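Uncharacterized protein (Bacillus thuringiensis serovar kurstaki, PDB 4XE7) is probably a ParM-type bacterial actin that assembles into nucleotide-dependent cytoskeletal filaments and thereby moves plasmid DNA apart during segregation. Local coordinates at residues A[24-29]-A[139-144]; A[8-13]-A[147-152]; A[30-35]-A[212-217]. All blocks are in the same frame, centred on the assembly; numbering follows the deposited sequence.

Contact 1: residues A[24-29]-A[139-144]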
# COMPACT_ATOMS: atom_id res chain seq x y z
N ILE A 24 -6.16 -0.67 -3.86
CA ILE A 24 -6.55 -0.43 -5.24
C ILE A 24 -5.66 0.64 -5.84
O ILE A 24 -5.27 1.59 -5.17
CB ILE A 24 -8.03 0.00 -5.35
CG1 ILE A 24 -8.45 0.21 -6.80
CG2 ILE A 24 -8.28 1.30 -4.58
CD1 ILE A 24 -9.97 0.62 -6.94
N SER A 25 -5.32 0.46 -7.11
CA SER A 25 -4.76 1.53 -7.92
C SER A 25 -5.64 1.71 -9.16
O SER A 25 -5.95 0.72 -9.83
CB SER A 25 -3.31 1.23 -8.31
OG SER A 25 -2.45 1.35 -7.19
N PHE A 26 -6.06 2.93 -9.47
CA PHE A 26 -6.89 3.10 -10.66
C PHE A 26 -6.53 4.37 -11.40
O PHE A 26 -5.79 5.21 -10.89
CB PHE A 26 -8.38 3.12 -10.28
CG PHE A 26 -8.78 4.29 -9.43
CD1 PHE A 26 -9.42 5.40 -9.98
CD2 PHE A 26 -8.52 4.30 -8.07
CE1 PHE A 26 -9.80 6.49 -9.19
CE2 PHE A 26 -8.88 5.39 -7.27
CZ PHE A 26 -9.52 6.48 -7.84
N LEU A 27 -7.04 4.51 -12.61
CA LEU A 27 -6.81 5.74 -13.35
C LEU A 27 -7.96 6.71 -13.09
O LEU A 27 -9.13 6.38 -13.27
CB LEU A 27 -6.65 5.46 -14.85
CG LEU A 27 -5.40 4.64 -15.16
CD1 LEU A 27 -5.31 4.32 -16.66
CD2 LEU A 27 -4.13 5.39 -14.69
N ASN A 28 -7.62 7.90 -12.61
CA ASN A 28 -8.65 8.85 -12.25
C ASN A 28 -9.02 9.66 -13.49
O ASN A 28 -8.68 9.28 -14.61
CB ASN A 28 -8.21 9.73 -11.07
CG ASN A 28 -6.95 10.54 -11.37
OD1 ASN A 28 -6.59 10.76 -12.53
ND2 ASN A 28 -6.29 11.00 -10.30
N GLU A 29 -9.72 10.78 -13.31
CA GLU A 29 -10.18 11.50 -14.50
C GLU A 29 -9.06 12.25 -15.23
O GLU A 29 -9.17 12.53 -16.42
CB GLU A 29 -11.32 12.44 -14.13
CG GLU A 29 -12.58 11.66 -13.78
CD GLU A 29 -13.68 12.56 -13.28
OE1 GLU A 29 -13.56 13.06 -12.14
OE2 GLU A 29 -14.66 12.75 -14.03
N ALA A 139 -17.13 6.29 -7.33
CA ALA A 139 -17.66 7.53 -6.76
C ALA A 139 -16.70 8.70 -7.01
O ALA A 139 -17.14 9.76 -7.43
CB ALA A 139 -17.92 7.36 -5.26
N ARG A 140 -15.40 8.49 -6.77
CA ARG A 140 -14.39 9.53 -6.96
C ARG A 140 -14.34 10.08 -8.38
O ARG A 140 -14.06 11.25 -8.59
CB ARG A 140 -13.00 9.01 -6.59
CG ARG A 140 -12.80 8.81 -5.11
CD ARG A 140 -11.37 8.41 -4.81
NE ARG A 140 -11.17 8.30 -3.37
CZ ARG A 140 -9.99 8.20 -2.79
NH1 ARG A 140 -8.89 8.17 -3.55
NH2 ARG A 140 -9.90 8.11 -1.47
N ILE A 141 -14.60 9.23 -9.36
CA ILE A 141 -14.50 9.68 -10.73
C ILE A 141 -15.89 9.98 -11.29
O ILE A 141 -16.07 10.14 -12.50
CB ILE A 141 -13.74 8.65 -11.58
CG1 ILE A 141 -14.58 7.40 -11.84
CG2 ILE A 141 -12.45 8.26 -10.88
CD1 ILE A 141 -13.85 6.37 -12.67
N GLY A 142 -16.87 10.09 -10.40
CA GLY A 142 -18.19 10.56 -10.75
C GLY A 142 -19.02 9.65 -11.64
O GLY A 142 -19.79 10.14 -12.47
N LYS A 143 -18.90 8.34 -11.46
CA LYS A 143 -19.62 7.40 -12.31
C LYS A 143 -20.41 6.39 -11.48
O LYS A 143 -19.84 5.68 -10.65
CB LYS A 143 -18.65 6.64 -13.22
CG LYS A 143 -17.84 7.48 -14.22
CD LYS A 143 -16.84 6.55 -14.93
CE LYS A 143 -15.77 7.31 -15.70
NZ LYS A 143 -16.32 7.91 -16.95
N GLU A 144 -21.71 6.32 -11.73
CA GLU A 144 -22.57 5.46 -10.92
C GLU A 144 -22.81 4.10 -11.58
O GLU A 144 -23.36 3.19 -10.97
CB GLU A 144 -23.90 6.16 -10.64
CG GLU A 144 -23.93 6.85 -9.28
CD GLU A 144 -25.14 7.74 -9.09
OE1 GLU A 144 -25.13 8.57 -8.15
OE2 GLU A 144 -26.10 7.61 -9.88
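Phe26 and Ile141 make the apolar heart of this contact, where the end of strand 21-27 meets the C-terminal end of helix 123-140. Phe26 CE1 lies 3.6 Å from Ile141 CG2, and the methyl sits at the rim of the ring, near its plane, rather than over a face. Arg140 comes to the neighbouring part of the same rim, with its CD 4.0 Å from Phe26 CZ. The CB of Phe26 already points toward 139-144, which brings the ring to both partners. Ile141 CG2 also reaches the backbone of the strand end, 4.1 Å from Asn28 CA. The aliphatic part of Glu29 closes the outer side, its CG 3.9 Å from Ile141 CB.

No hydrogen bond joins the two segments; the polar ends of Arg140 and Asn28 are held elsewhere. The extended Arg140 chain carries its guanidinium past the ring to salt bridges with Asp69, Asp67 and Glu34, while Asn28 ND2 bonds to Glu34 and Asn28 OD1 to the backbone N of Asn32. The helix itself stops in a Schellman motif with Gly142 at positive phi, and Gly142 N returns to Ala139 O at 3.0 Å.

One polar approach does cross. Glu29 OE2 stands 3.3 Å from Ile141 O; with the carboxylate ionised both are acceptors, and no hydrogen bond is made. The nearest positive charge across the contact, Lys143 NZ, is 5.9 Å from Glu29 OE2 and is itself bonded to the backbone oxygens of Leu6 and Lys8. Glu29 also touches a crystal neighbour, which may influence where its carboxylate lies. Cohesion here therefore comes from carbon-to-carbon packing, and the carbonyl-rich helix end, if anything, would disfavour a charged Glu29, an effect that Lys143 could partly offset.

Contact 2: residues A[8-13]-A[147-152]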
# COMPACT_ATOMS: atom_id res chain seq x y z
N LYS A 8 -15.70 6.51 -20.83
CA LYS A 8 -16.88 5.63 -20.83
C LYS A 8 -17.28 5.20 -19.41
O LYS A 8 -16.54 5.41 -18.46
CB LYS A 8 -16.62 4.40 -21.70
CG LYS A 8 -16.36 4.73 -23.15
CD LYS A 8 -16.05 3.50 -23.97
CE LYS A 8 -15.88 3.87 -25.44
NZ LYS A 8 -14.90 2.99 -26.13
N ASN A 9 -18.45 4.58 -19.28
CA ASN A 9 -18.90 4.07 -17.99
C ASN A 9 -18.05 2.88 -17.55
O ASN A 9 -18.49 1.72 -17.60
CB ASN A 9 -20.38 3.67 -18.05
CG ASN A 9 -21.30 4.87 -18.20
OD1 ASN A 9 -20.87 6.02 -18.11
ND2 ASN A 9 -22.58 4.61 -18.41
N MET A 10 -16.82 3.17 -17.14
CA MET A 10 -15.88 2.12 -16.80
C MET A 10 -14.87 2.62 -15.78
O MET A 10 -14.61 3.82 -15.66
CB MET A 10 -15.15 1.62 -18.05
CG MET A 10 -14.13 2.63 -18.60
SD MET A 10 -12.46 2.38 -17.94
CE MET A 10 -12.22 0.65 -18.42
N LEU A 11 -14.32 1.67 -15.03
CA LEU A 11 -13.24 1.92 -14.09
C LEU A 11 -12.10 1.00 -14.48
O LEU A 11 -12.28 -0.22 -14.63
CB LEU A 11 -13.69 1.66 -12.65
CG LEU A 11 -12.61 1.68 -11.56
CD1 LEU A 11 -12.03 3.10 -11.33
CD2 LEU A 11 -13.14 1.08 -10.26
N LEU A 12 -10.92 1.58 -14.67
CA LEU A 12 -9.74 0.77 -14.95
C LEU A 12 -8.86 0.72 -13.70
O LEU A 12 -8.21 1.69 -13.36
CB LEU A 12 -8.96 1.35 -16.13
CG LEU A 12 -7.85 0.42 -16.62
CD1 LEU A 12 -8.44 -0.75 -17.43
CD2 LEU A 12 -6.78 1.17 -17.41
N GLY A 13 -8.86 -0.42 -13.00
CA GLY A 13 -8.09 -0.56 -11.78
C GLY A 13 -7.22 -1.80 -11.68
O GLY A 13 -7.26 -2.70 -12.55
N SER A 147 -18.40 -0.57 -15.86
CA SER A 147 -17.84 -1.84 -16.23
C SER A 147 -16.44 -1.90 -15.63
O SER A 147 -15.67 -0.96 -15.78
CB SER A 147 -17.79 -2.01 -17.75
OG SER A 147 -17.02 -3.13 -18.10
N VAL A 148 -16.13 -2.98 -14.93
CA VAL A 148 -14.85 -3.14 -14.24
C VAL A 148 -14.10 -4.38 -14.73
O VAL A 148 -14.33 -5.49 -14.23
CB VAL A 148 -15.04 -3.24 -12.71
CG1 VAL A 148 -13.70 -3.43 -12.01
CG2 VAL A 148 -15.76 -2.03 -12.19
N PRO A 149 -13.20 -4.22 -15.71
CA PRO A 149 -12.38 -5.38 -16.08
C PRO A 149 -11.43 -5.75 -14.94
O PRO A 149 -10.61 -4.92 -14.53
CB PRO A 149 -11.62 -4.91 -17.32
CG PRO A 149 -11.57 -3.41 -17.20
CD PRO A 149 -12.85 -3.01 -16.48
N PHE A 150 -11.55 -6.97 -14.43
CA PHE A 150 -10.83 -7.32 -13.21
C PHE A 150 -9.38 -7.71 -13.46
O PHE A 150 -9.09 -8.68 -14.14
CB PHE A 150 -11.54 -8.45 -12.46
CG PHE A 150 -10.96 -8.70 -11.11
CD1 PHE A 150 -11.19 -7.82 -10.07
CD2 PHE A 150 -10.11 -9.78 -10.89
CE1 PHE A 150 -10.63 -8.02 -8.82
CE2 PHE A 150 -9.54 -9.99 -9.64
CZ PHE A 150 -9.80 -9.10 -8.61
N SER A 151 -8.45 -6.99 -12.86
CA SER A 151 -7.07 -7.41 -12.94
C SER A 151 -6.56 -7.61 -11.52
O SER A 151 -6.36 -6.65 -10.78
CB SER A 151 -6.21 -6.40 -13.71
OG SER A 151 -4.83 -6.75 -13.69
N GLY A 152 -6.38 -8.86 -11.13
CA GLY A 152 -5.85 -9.14 -9.82
C GLY A 152 -4.68 -10.10 -9.87
O GLY A 152 -4.03 -10.28 -10.90
O HOH W 1 -10.90 -2.11 -13.58
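Met10 pairs with Ser147 in a single parallel bridge: Ser147 N gives a nearly straight bond to Asn9 O (2.9 Å, 173°), and Leu11 N bonds to Ser147 O at 3.0 Å. Along the Met10 side chain, CB lies 3.5 Å from Ser147 O. CG stands between the backbone N and the carbonyl carbon (chi1 72°), and further bends through SD bring the terminal methyl CE to Pro149 CD at 4.2 Å, the chain crossing the proline ring at about a right angle. Leu12 CD1 meets the same ring at CG, 4.1 Å away.

Having no N-H, Pro149 cannot continue the bonding, and its CD sits 3.4 Å from Leu11 O. A water takes over just beyond: it donates to Leu11 O and Pro149 O and accepts from Gly13 N at 2.7 Å. Asn411 also bonds to the oxygens of Gly13 and Pro149, and a backbone hydrogen bond joins Ser151 to Phe15 farther along. Two parallel segments joined by one bridge and a water, with helix 123-140 against Leu11 and Val148 and helix 402-418 against Leu12 and Ser151, are consistent with the ribonuclease H-like core of actin-family domains.

Contact 3: residues A[30-35]-A[212-217]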
# COMPACT_ATOMS: atom_id res chain seq x y z
N LYS A 30 -7.96 12.55 -14.56
CA LYS A 30 -6.84 13.17 -15.27
C LYS A 30 -5.93 12.09 -15.88
O LYS A 30 -4.88 12.40 -16.42
CB LYS A 30 -6.07 14.10 -14.34
CG LYS A 30 -6.98 15.04 -13.56
CD LYS A 30 -6.49 16.47 -13.47
CE LYS A 30 -5.83 16.75 -12.13
NZ LYS A 30 -4.62 15.90 -11.96
N GLY A 31 -6.35 10.83 -15.79
CA GLY A 31 -5.58 9.72 -16.33
C GLY A 31 -4.33 9.39 -15.53
O GLY A 31 -3.42 8.72 -16.04
N ASN A 32 -4.28 9.86 -14.28
CA ASN A 32 -3.17 9.52 -13.39
C ASN A 32 -3.54 8.34 -12.51
O ASN A 32 -4.73 8.05 -12.30
CB ASN A 32 -2.78 10.71 -12.51
CG ASN A 32 -2.20 11.86 -13.30
OD1 ASN A 32 -1.51 11.65 -14.30
ND2 ASN A 32 -2.48 13.08 -12.86
N ILE A 33 -2.52 7.66 -11.98
CA ILE A 33 -2.74 6.54 -11.06
C ILE A 33 -3.10 7.07 -9.69
O ILE A 33 -2.34 7.85 -9.12
CB ILE A 33 -1.50 5.62 -10.96
CG1 ILE A 33 -1.14 5.09 -12.35
CG2 ILE A 33 -1.76 4.46 -9.96
CD1 ILE A 33 0.08 4.22 -12.40
N GLU A 34 -4.25 6.66 -9.17
CA GLU A 34 -4.71 7.03 -7.84
C GLU A 34 -4.86 5.76 -6.98
O GLU A 34 -5.39 4.76 -7.44
CB GLU A 34 -6.03 7.80 -7.94
CG GLU A 34 -6.50 8.45 -6.66
CD GLU A 34 -7.52 9.56 -6.90
OE1 GLU A 34 -7.32 10.35 -7.84
OE2 GLU A 34 -8.53 9.61 -6.17
N SER A 35 -4.38 5.80 -5.75
CA SER A 35 -4.38 4.61 -4.89
C SER A 35 -4.84 4.90 -3.48
O SER A 35 -4.57 5.98 -2.92
CB SER A 35 -2.98 3.99 -4.82
OG SER A 35 -2.54 3.59 -6.10
N ASP A 212 5.09 3.68 -15.55
CA ASP A 212 4.14 4.54 -14.83
C ASP A 212 3.04 4.93 -15.83
O ASP A 212 3.21 4.73 -17.04
CB ASP A 212 4.86 5.76 -14.24
CG ASP A 212 4.02 6.53 -13.22
OD1 ASP A 212 2.91 6.09 -12.87
OD2 ASP A 212 4.50 7.60 -12.75
N ILE A 213 1.91 5.43 -15.34
CA ILE A 213 0.87 5.95 -16.23
C ILE A 213 0.62 7.41 -15.84
O ILE A 213 0.20 7.70 -14.72
CB ILE A 213 -0.44 5.15 -16.14
CG1 ILE A 213 -0.19 3.65 -16.33
CG2 ILE A 213 -1.47 5.68 -17.16
CD1 ILE A 213 -1.47 2.79 -16.13
N VAL A 214 0.90 8.32 -16.75
CA VAL A 214 0.76 9.75 -16.45
C VAL A 214 -0.13 10.42 -17.50
O VAL A 214 0.21 10.47 -18.68
CB VAL A 214 2.15 10.45 -16.37
CG1 VAL A 214 2.02 11.95 -16.01
CG2 VAL A 214 3.03 9.73 -15.34
N ASN A 215 -1.27 10.94 -17.05
CA ASN A 215 -2.22 11.60 -17.94
C ASN A 215 -2.56 10.71 -19.13
O ASN A 215 -2.45 11.13 -20.27
CB ASN A 215 -1.68 12.96 -18.42
CG ASN A 215 -1.50 13.96 -17.28
OD1 ASN A 215 -0.44 14.54 -17.12
ND2 ASN A 215 -2.55 14.16 -16.49
N GLY A 216 -2.95 9.47 -18.84
CA GLY A 216 -3.31 8.52 -19.88
C GLY A 216 -2.17 7.84 -20.63
O GLY A 216 -2.40 6.93 -21.42
N GLU A 217 -0.92 8.25 -20.41
CA GLU A 217 0.18 7.67 -21.17
C GLU A 217 1.03 6.71 -20.35
O GLU A 217 1.46 7.04 -19.25
CB GLU A 217 1.08 8.77 -21.75
CG GLU A 217 0.40 9.65 -22.77
CD GLU A 217 0.25 8.99 -24.14
OE1 GLU A 217 0.87 7.92 -24.38
OE2 GLU A 217 -0.48 9.56 -24.98
O HOH W 2 0.07 8.88 -12.35
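Asn32 and Asn215 supply the polar clasp between the two segments, and three direct hydrogen bonds form in all. Asn32 OD1 accepts the backbone N-H of Asn215 at 2.9 Å. Asn215 in turn uses its side chain: ND2 donates to Lys30 O, also at 2.9 Å, with the acceptor close to the amide plane. Asn215 CG is anti to its own carbonyl carbon (chi1 -64°), and from there the amide lies alongside that of Asn32, pointing the same way with the planes 52° apart. Asn215 CA makes an additional, weaker CA-H...O contact with Lys30 O, 3.2 Å long. The third bond runs from Gly216 N to Gly31 O (2.9 Å, 170°), the donor coming from above the carbonyl plane. With no side chain on Gly31, its CA can come within 4.2 Å of Asn215 CA.

A step further in, a water accepts from Ile33 N and donates to Ile213 O, linking the two backbones where they diverge.

Packing follows. Ile33 CG1 lies 3.9 Å from Ile213 CB, the two side chains crossing at about a right angle, and Ile33 CD1 reaches Asp212 OD1 at 3.4 Å. That oxygen also receives the backbone N-H of Ile213 and a salt bridge from Arg405. Helix 402-418 backs the isoleucines, with Leu408 against Ile33 and with Ile409 and Leu412 against Ile213.

Val214 to Glu217 form a type I' turn, closed by Val214 N to Glu217 O and Glu217 N to Val214 O, with Asn215 and Gly216 at positive phi. This is the classic two-residue Asn-Gly loop of a tight beta hairpin, here docked by its tip onto the connection between strands 21-27 and 33-45.

In the fold
From the N terminus, the chain passes residues 8-13, then 24-29 and 30-35 on consecutive parts of one hairpin, before the far partners arrive. Contact 1 closes first, when the end of helix 123-140 returns to 24-29. Contact 2 closes directly afterwards, as the following strand 145-154 comes beside 8-13, so the loop of contact 1 lies wholly within that of contact 2. Contact 3 starts inside both loops but ends beyond them at 212-217, and thus crosses each. Backbone bonds join the sites: Leu27 N with Leu12 O, and Glu34 N with Phe26 O. Together they bring a covering helix's end, strand 145-154 and a separate hairpin against the sheet's N-terminal strands.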